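PDB 4YOD: thioredoxin-like protein from Bacteroides caccae ATCC 43185, which is of uncharacterised function but carries a thioredoxin-like domain and is probably a thiol-disulfide oxidoreductase. Local coordinates for residues 154-159 against 166-171; 172-177 against 210-215. All blocks are in the same frame, centred on the assembly; numbering follows the deposited sequence.

Past the helical N-terminal half of the chain, contact 1 comes first: 154-159 leads into a strand, the chain turns back, and 166-171 closes a short hairpin. From there the chain runs directly into 172-177, which leads into strand 176-181. Contact 2 closes a longer loop, through helices 187-197 and 200-207, when 210-215 returns beside that strand. The two are therefore in series, neither nested nor crossed, with centres about 12 Å apart. They also touch: the Phe157 and Tyr159 rings pack on Leu214, Tyr159 meets Leu172, and Leu169 meets Leu177, which ties the hairpin to one face of the central sheet.

Contact 1. Residues 154-159 against 166-171; sequences AINFTY and QGSLYQ
A two-stranded beta hairpin, strands 158-160 and 166-168, packs against the central sheet of the thioredoxin fold and holds this contact, with Thr158 and Ser168 as its antiparallel non-hydrogen-bonded pair. At the neighbouring hydrogen-bonded pair Tyr159 N reaches Gly167 O at 2.9 Å, and Gly167 N returns to Tyr159 O. The Tyr159 ring folds back over Gly167, whose CA lies 4.1 Å from the ring centroid in a CH-pi contact; glycine suits the place because a CB would clash with Tyr159 OH. One water bridges that hydroxyl and Ser168 O. Beyond the strand, Leu169 N bonds to Phe157 O (3.0 Å), while Leu169 CD2 packs 3.9 Å from Phe157 CE2 and also meets the Ala154 methyl. Asn156, with CG anti to the backbone N (chi1 -170°), brings OD1 to Tyr170 N at 3.1 Å, the donor standing above the amide's carbonyl plane. Tyr170 OH gives a 2.7 Å bond to a lone pair of Ala154 O, which lies at the ring's edge. A phenylalanine at Tyr170 would probably leave Ala154 O without this donor and the incoming segment less firmly held. Polar bonds thus continue the pairing beyond the strands, while Leu169 and Phe157 supply apolar packing.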
ATOM      1  N   ALA A 154      -7.496  -1.017  13.100  1.00 25.93           N
ATOM      2  CA  ALA A 154      -6.353  -1.929  13.073  1.00 25.91           C
ATOM      3  C   ALA A 154      -6.630  -3.245  13.817  1.00 29.10           C
ATOM      4  O   ALA A 154      -7.411  -3.269  14.771  1.00 29.70           O
ATOM      5  CB  ALA A 154      -5.138  -1.254  13.682  1.00 26.46           C
ATOM      6  N   ILE A 155      -6.003  -4.349  13.380  1.00 26.77           N
ATOM      7  CA  ILE A 155      -6.198  -5.640  14.054  1.00 28.09           C
ATOM      8  C   ILE A 155      -5.332  -5.679  15.331  1.00 30.64           C
ATOM      9  O   ILE A 155      -4.116  -5.468  15.272  1.00 28.57           O
ATOM     10  CB  ILE A 155      -5.924  -6.845  13.127  1.00 32.22           C
ATOM     11  CG1 ILE A 155      -6.937  -6.842  11.947  1.00 34.14           C
ATOM     12  CG2 ILE A 155      -6.026  -8.156  13.931  1.00 33.30           C
ATOM     13  CD1 ILE A 155      -6.707  -7.886  10.888  1.00 44.62           C
ATOM     14  N   ASN A 156      -5.979  -5.931  16.484  1.00 28.11           N
ATOM     15  CA  ASN A 156      -5.308  -5.999  17.785  1.00 28.52           C
ATOM     16  C   ASN A 156      -4.384  -7.210  17.867  1.00 33.14           C
ATOM     17  O   ASN A 156      -4.641  -8.235  17.236  1.00 32.81           O
ATOM     18  CB  ASN A 156      -6.340  -6.062  18.920  1.00 30.75           C
ATOM     19  CG  ASN A 156      -5.728  -5.899  20.283  1.00 37.80           C
ATOM     20  OD1 ASN A 156      -4.750  -5.160  20.478  1.00 34.49           O
ATOM     21  ND2 ASN A 156      -6.230  -6.649  21.226  1.00 31.41           N
ATOM     22  N   PHE A 157      -3.298  -7.082  18.631  1.00 31.87           N
ATOM     23  CA  PHE A 157      -2.316  -8.154  18.836  1.00 32.64           C
ATOM     24  C   PHE A 157      -1.598  -7.904  20.144  1.00 39.80           C
ATOM     25  O   PHE A 157      -1.516  -6.755  20.589  1.00 38.74           O
ATOM     26  CB  PHE A 157      -1.310  -8.267  17.661  1.00 32.02           C
ATOM     27  CG  PHE A 157      -0.453  -7.032  17.459  1.00 32.36           C
ATOM     28  CD1 PHE A 157       0.764  -6.893  18.120  1.00 35.49           C
ATOM     29  CD2 PHE A 157      -0.888  -5.988  16.647  1.00 30.82           C
ATOM     30  CE1 PHE A 157       1.542  -5.732  17.962  1.00 35.33           C
ATOM     31  CE2 PHE A 157      -0.108  -4.834  16.483  1.00 33.24           C
ATOM     32  CZ  PHE A 157       1.096  -4.712  17.147  1.00 33.07           C
ATOM     33  N   THR A 158      -1.049  -8.978  20.724  1.00 39.22           N
ATOM     34  CA  THR A 158      -0.266  -8.996  21.962  1.00 40.60           C
ATOM     35  C   THR A 158       1.219  -8.945  21.621  1.00 44.67           C
ATOM     36  O   THR A 158       1.683  -9.708  20.771  1.00 43.96           O
ATOM     37  CB  THR A 158      -0.618 -10.265  22.757  1.00 47.83           C
ATOM     38  OG1 THR A 158      -2.030 -10.292  22.965  1.00 46.83           O
ATOM     39  CG2 THR A 158       0.116 -10.356  24.104  1.00 50.16           C
ATOM     40  N   TYR A 159       1.958  -8.037  22.268  1.00 41.82           N
ATOM     41  CA  TYR A 159       3.404  -7.915  22.086  1.00 41.97           C
ATOM     42  C   TYR A 159       4.109  -8.264  23.403  1.00 47.94           C
ATOM     43  O   TYR A 159       3.511  -8.138  24.488  1.00 48.19           O
ATOM     44  CB  TYR A 159       3.812  -6.511  21.580  1.00 40.89           C
ATOM     45  CG  TYR A 159       3.424  -5.370  22.496  1.00 42.23           C
ATOM     46  CD1 TYR A 159       4.226  -5.015  23.579  1.00 45.56           C
ATOM     47  CD2 TYR A 159       2.265  -4.635  22.271  1.00 42.22           C
ATOM     48  CE1 TYR A 159       3.868  -3.973  24.431  1.00 46.72           C
ATOM     49  CE2 TYR A 159       1.906  -3.578  23.104  1.00 44.25           C
ATOM     50  CZ  TYR A 159       2.712  -3.249  24.184  1.00 54.45           C
ATOM     51  OH  TYR A 159       2.358  -2.214  25.013  1.00 58.19           O
ATOM     52  N   GLN A 166       3.904  -8.281  29.032  1.00 56.85           N
ATOM     53  CA  GLN A 166       3.044  -8.275  27.857  1.00 52.81           C
ATOM     54  C   GLN A 166       2.048  -7.112  27.875  1.00 54.56           C
ATOM     55  O   GLN A 166       1.696  -6.589  28.934  1.00 54.82           O
ATOM     56  CB  GLN A 166       2.302  -9.613  27.710  1.00 54.67           C
ATOM     57  CG  GLN A 166       3.219 -10.796  27.396  1.00 65.35           C
ATOM     58  CD  GLN A 166       2.466 -11.993  26.871  1.00 79.52           C
ATOM     59  OE1 GLN A 166       1.461 -12.436  27.440  1.00 76.34           O
ATOM     60  NE2 GLN A 166       2.949 -12.558  25.775  1.00 68.42           N
ATOM     61  N   GLY A 167       1.634  -6.720  26.675  1.00 49.06           N
ATOM     62  CA  GLY A 167       0.668  -5.662  26.429  1.00 47.04           C
ATOM     63  C   GLY A 167      -0.023  -5.905  25.108  1.00 49.03           C
ATOM     64  O   GLY A 167       0.423  -6.747  24.321  1.00 47.95           O
ATOM     65  N   SER A 168      -1.112  -5.175  24.853  1.00 44.56           N
ATOM     66  CA  SER A 168      -1.815  -5.286  23.586  1.00 41.92           C
ATOM     67  C   SER A 168      -1.849  -3.920  22.886  1.00 41.36           C
ATOM     68  O   SER A 168      -1.754  -2.881  23.546  1.00 40.59           O
ATOM     69  CB  SER A 168      -3.219  -5.847  23.781  1.00 47.33           C
ATOM     70  OG  SER A 168      -4.152  -4.869  24.215  1.00 57.92           O
ATOM     71  N   LEU A 169      -1.998  -3.925  21.548  1.00 34.36           N
ATOM     72  CA  LEU A 169      -2.075  -2.702  20.757  1.00 31.06           C
ATOM     73  C   LEU A 169      -3.167  -1.762  21.282  1.00 33.35           C
ATOM     74  O   LEU A 169      -2.898  -0.586  21.499  1.00 32.23           O
ATOM     75  CB  LEU A 169      -2.349  -3.041  19.274  1.00 28.36           C
ATOM     76  CG  LEU A 169      -2.643  -1.872  18.330  1.00 31.48           C
ATOM     77  CD1 LEU A 169      -1.417  -0.977  18.170  1.00 31.06           C
ATOM     78  CD2 LEU A 169      -3.096  -2.378  16.974  1.00 31.27           C
ATOM     79  N   TYR A 170      -4.370  -2.295  21.518  1.00 30.72           N
ATOM     80  CA  TYR A 170      -5.521  -1.497  21.929  1.00 32.60           C
ATOM     81  C   TYR A 170      -5.449  -1.005  23.371  1.00 40.31           C
ATOM     82  O   TYR A 170      -6.195  -0.086  23.718  1.00 40.55           O
ATOM     83  CB  TYR A 170      -6.834  -2.249  21.683  1.00 33.33           C
ATOM     84  CG  TYR A 170      -7.350  -2.074  20.266  1.00 31.66           C
ATOM     85  CD1 TYR A 170      -6.667  -2.613  19.181  1.00 32.39           C
ATOM     86  CD2 TYR A 170      -8.518  -1.361  20.011  1.00 31.37           C
ATOM     87  CE1 TYR A 170      -7.142  -2.470  17.880  1.00 30.45           C
ATOM     88  CE2 TYR A 170      -8.996  -1.197  18.710  1.00 30.32           C
ATOM     89  CZ  TYR A 170      -8.317  -1.775  17.651  1.00 33.91           C
ATOM     90  OH  TYR A 170      -8.777  -1.624  16.363  1.00 31.92           O
ATOM     91  N   GLN A 171      -4.525  -1.554  24.178  1.00 39.38           N
ATOM     92  CA  GLN A 171      -4.329  -1.139  25.570  1.00 41.89           C
ATOM     93  C   GLN A 171      -3.476   0.138  25.644  1.00 46.05           C
ATOM     94  O   GLN A 171      -3.376   0.758  26.706  1.00 48.11           O
ATOM     95  CB  GLN A 171      -3.698  -2.271  26.392  1.00 44.68           C
ATOM     96  CG  GLN A 171      -4.743  -3.196  27.004  1.00 56.27           C
ATOM     97  CD  GLN A 171      -4.204  -4.532  27.453  1.00 70.16           C
ATOM     98  OE1 GLN A 171      -3.006  -4.843  27.338  1.00 58.83           O
ATOM     99  NE2 GLN A 171      -5.096  -5.363  27.976  1.00 68.16           N
TER
HETATM  100  O   HOH W   1      -0.212  -2.404  25.867  1.00 46.18           O

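Contact 2. Residues 172-177 against 210-215; sequences LNADYL and KLIVLS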
ATOM      1  N   LEU A 172      -2.881   0.539  24.519  1.00 39.42           N
ATOM      2  CA  LEU A 172      -2.075   1.748  24.458  1.00 39.23           C
ATOM      3  C   LEU A 172      -2.961   2.948  24.200  1.00 43.05           C
ATOM      4  O   LEU A 172      -3.832   2.914  23.334  1.00 40.84           O
ATOM      5  CB  LEU A 172      -0.973   1.635  23.407  1.00 37.67           C
ATOM      6  CG  LEU A 172       0.070   0.570  23.703  1.00 42.61           C
ATOM      7  CD1 LEU A 172       0.871   0.241  22.456  1.00 41.90           C
ATOM      8  CD2 LEU A 172       0.944   0.960  24.903  1.00 44.67           C
ATOM      9  N   ASN A 173      -2.733   4.010  24.963  1.00 41.92           N
ATOM     10  CA  ASN A 173      -3.546   5.214  24.918  1.00 43.04           C
ATOM     11  C   ASN A 173      -2.731   6.413  24.476  1.00 48.08           C
ATOM     12  O   ASN A 173      -1.845   6.864  25.212  1.00 49.28           O
ATOM     13  CB  ASN A 173      -4.173   5.469  26.298  1.00 46.01           C
ATOM     14  CG  ASN A 173      -4.881   4.256  26.856  1.00 61.08           C
ATOM     15  OD1 ASN A 173      -5.712   3.636  26.192  1.00 52.23           O
ATOM     16  ND2 ASN A 173      -4.544   3.872  28.079  1.00 54.52           N
ATOM     17  N   ALA A 174      -3.039   6.923  23.266  1.00 42.86           N
ATOM     18  CA  ALA A 174      -2.413   8.111  22.666  1.00 42.40           C
ATOM     19  C   ALA A 174      -3.245   8.611  21.493  1.00 42.11           C
ATOM     20  O   ALA A 174      -3.919   7.806  20.842  1.00 39.12           O
ATOM     21  CB  ALA A 174      -0.996   7.787  22.195  1.00 42.10           C
ATOM     22  N   ASP A 175      -3.150   9.923  21.179  1.00 37.56           N
ATOM     23  CA  ASP A 175      -3.819  10.527  20.010  1.00 36.36           C
ATOM     24  C   ASP A 175      -3.362   9.857  18.721  1.00 35.48           C
ATOM     25  O   ASP A 175      -4.144   9.739  17.780  1.00 34.35           O
ATOM     26  CB  ASP A 175      -3.535  12.044  19.917  1.00 40.14           C
ATOM     27  CG  ASP A 175      -4.286  12.934  20.899  1.00 58.93           C
ATOM     28  OD1 ASP A 175      -5.098  12.401  21.696  1.00 60.44           O
ATOM     29  OD2 ASP A 175      -4.088  14.169  20.848  1.00 69.15           O
ATOM     30  N   TYR A 176      -2.094   9.415  18.685  1.00 30.59           N
ATOM     31  CA  TYR A 176      -1.518   8.752  17.523  1.00 29.15           C
ATOM     32  C   TYR A 176      -0.669   7.577  17.925  1.00 32.74           C
ATOM     33  O   TYR A 176       0.015   7.606  18.953  1.00 32.33           O
ATOM     34  CB  TYR A 176      -0.665   9.724  16.678  1.00 30.78           C
ATOM     35  CG  TYR A 176      -1.443  10.867  16.064  1.00 34.61           C
ATOM     36  CD1 TYR A 176      -2.276  10.661  14.969  1.00 35.73           C
ATOM     37  CD2 TYR A 176      -1.305  12.167  16.542  1.00 37.49           C
ATOM     38  CE1 TYR A 176      -3.005  11.709  14.406  1.00 36.50           C
ATOM     39  CE2 TYR A 176      -2.004  13.229  15.965  1.00 39.45           C
ATOM     40  CZ  TYR A 176      -2.858  12.992  14.901  1.00 44.41           C
ATOM     41  OH  TYR A 176      -3.554  14.022  14.320  1.00 47.04           O
ATOM     42  N   LEU A 177      -0.703   6.543  17.098  1.00 29.47           N
ATOM     43  CA  LEU A 177       0.117   5.356  17.281  1.00 30.15           C
ATOM     44  C   LEU A 177       0.857   5.081  15.997  1.00 32.42           C
ATOM     45  O   LEU A 177       0.230   4.880  14.952  1.00 31.26           O
ATOM     46  CB  LEU A 177      -0.698   4.109  17.713  1.00 30.92           C
ATOM     47  CG  LEU A 177       0.206   2.976  18.235  1.00 37.97           C
ATOM     48  CD1 LEU A 177      -0.257   2.442  19.550  1.00 40.06           C
ATOM     49  CD2 LEU A 177       0.521   1.934  17.166  1.00 38.64           C
ATOM     50  N   LYS A 210       1.576  12.563  23.115  1.00 46.89           N
ATOM     51  CA  LYS A 210       0.549  12.596  22.069  1.00 44.14           C
ATOM     52  C   LYS A 210       0.753  11.452  21.074  1.00 42.65           C
ATOM     53  O   LYS A 210      -0.184  11.088  20.367  1.00 39.78           O
ATOM     54  CB  LYS A 210       0.561  13.951  21.326  1.00 47.18           C
ATOM     55  CG  LYS A 210       0.257  15.162  22.196  1.00 57.63           C
ATOM     56  CD  LYS A 210      -1.222  15.521  22.235  1.00 69.31           C
ATOM     57  CE  LYS A 210      -1.507  16.707  23.132  1.00 82.14           C
ATOM     58  NZ  LYS A 210      -1.037  17.990  22.541  1.00 90.90           N
ATOM     59  N   LEU A 211       1.979  10.901  21.007  1.00 38.58           N
ATOM     60  CA  LEU A 211       2.334   9.831  20.073  1.00 36.02           C
ATOM     61  C   LEU A 211       3.092   8.703  20.761  1.00 40.68           C
ATOM     62  O   LEU A 211       4.020   8.955  21.528  1.00 42.09           O
ATOM     63  CB  LEU A 211       3.202  10.425  18.933  1.00 35.17           C
ATOM     64  CG  LEU A 211       3.947   9.470  17.969  1.00 38.06           C
ATOM     65  CD1 LEU A 211       3.019   8.896  16.954  1.00 34.93           C
ATOM     66  CD2 LEU A 211       5.029  10.230  17.190  1.00 42.68           C
ATOM     67  N   ILE A 212       2.708   7.465  20.466  1.00 36.23           N
ATOM     68  CA  ILE A 212       3.416   6.280  20.932  1.00 36.35           C
ATOM     69  C   ILE A 212       4.010   5.599  19.698  1.00 39.22           C
ATOM     70  O   ILE A 212       3.331   5.472  18.673  1.00 36.50           O
ATOM     71  CB  ILE A 212       2.511   5.328  21.780  1.00 39.86           C
ATOM     72  CG1 ILE A 212       2.296   5.901  23.220  1.00 41.55           C
ATOM     73  CG2 ILE A 212       3.090   3.897  21.844  1.00 40.45           C
ATOM     74  CD1 ILE A 212       1.115   5.240  23.999  1.00 44.87           C
ATOM     75  N   VAL A 213       5.282   5.189  19.792  1.00 36.56           N
ATOM     76  CA  VAL A 213       5.916   4.425  18.726  1.00 34.73           C
ATOM     77  C   VAL A 213       6.040   2.971  19.244  1.00 38.42           C
ATOM     78  O   VAL A 213       6.716   2.714  20.245  1.00 38.91           O
ATOM     79  CB  VAL A 213       7.259   5.012  18.230  1.00 38.25           C
ATOM     80  CG1 VAL A 213       7.850   4.134  17.124  1.00 37.46           C
ATOM     81  CG2 VAL A 213       7.082   6.445  17.721  1.00 37.63           C
ATOM     82  N   LEU A 214       5.341   2.051  18.589  1.00 33.22           N
ATOM     83  CA  LEU A 214       5.362   0.635  18.906  1.00 33.17           C
ATOM     84  C   LEU A 214       6.102  -0.115  17.806  1.00 37.23           C
ATOM     85  O   LEU A 214       5.622  -0.182  16.671  1.00 35.71           O
ATOM     86  CB  LEU A 214       3.921   0.085  19.070  1.00 32.31           C
ATOM     87  CG  LEU A 214       3.781  -1.411  19.390  1.00 37.05           C
ATOM     88  CD1 LEU A 214       4.305  -1.735  20.793  1.00 39.47           C
ATOM     89  CD2 LEU A 214       2.342  -1.859  19.299  1.00 37.17           C
ATOM     90  N   SER A 215       7.268  -0.678  18.128  1.00 35.16           N
ATOM     91  CA  SER A 215       7.999  -1.458  17.131  1.00 34.14           C
ATOM     92  C   SER A 215       7.683  -2.917  17.390  1.00 38.08           C
ATOM     93  O   SER A 215       7.670  -3.333  18.551  1.00 38.30           O
ATOM     94  CB  SER A 215       9.496  -1.179  17.185  1.00 39.32           C
ATOM     95  OG  SER A 215      10.080  -1.816  18.307  1.00 42.68           O
TER
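Tyr176 and Leu177 pair in parallel with Leu211 and Ile212: Tyr176 N bonds to Lys210 O at 3.0 Å, and Ile212 N to Tyr176 O at 3.1 Å, so that Tyr176 uses both its N-H and its carbonyl on the same segment, 210-215. Ile212 is the hub on the face it shares with Leu177. With CG1 anti to its own carbonyl carbon (chi1 -76°), it sends CD1 back to the chain leading into the strand, where the methyl lies 3.8 Å from Ala174 CB and also meets Leu172 CB and Asn173 O. A beta-branched isoleucine suits this place, since CG2 can meet Leu177 CD1 while CD1 reaches the loop before the strand; the small methyl of Ala174 lets that loop come close. Farther along, Leu172 CD1 touches Leu214 CD2 at 4.1 Å, the two side chains crossing at about a right angle, and Leu177 CD2 packs on Leu214 CB. On the other face Leu211 CD1 rests 3.8 Å from Tyr176 CB, and helices cover both residues: 200-207 lies on Leu211, and 276-286 on the Tyr176 side chain. Just before the bridged pairs, Asp175 and Lys210 run side by side, with Asp175 OD2 3.5 Å from Lys210 CD. Their charged atoms are not in contact, and Lys210 NZ forms its salt bridge with Glu208, so any attraction to Asp175 is probably secondary. Adjacent parallel strands joined through helices 187-197 and 200-207 make a beta-alpha-beta crossover, the N-terminal half of the thioredoxin fold; Cys186 and Cys189, at the start of the first of those helices, form a CxxC pattern consistent with a redox site of the thioredoxin type.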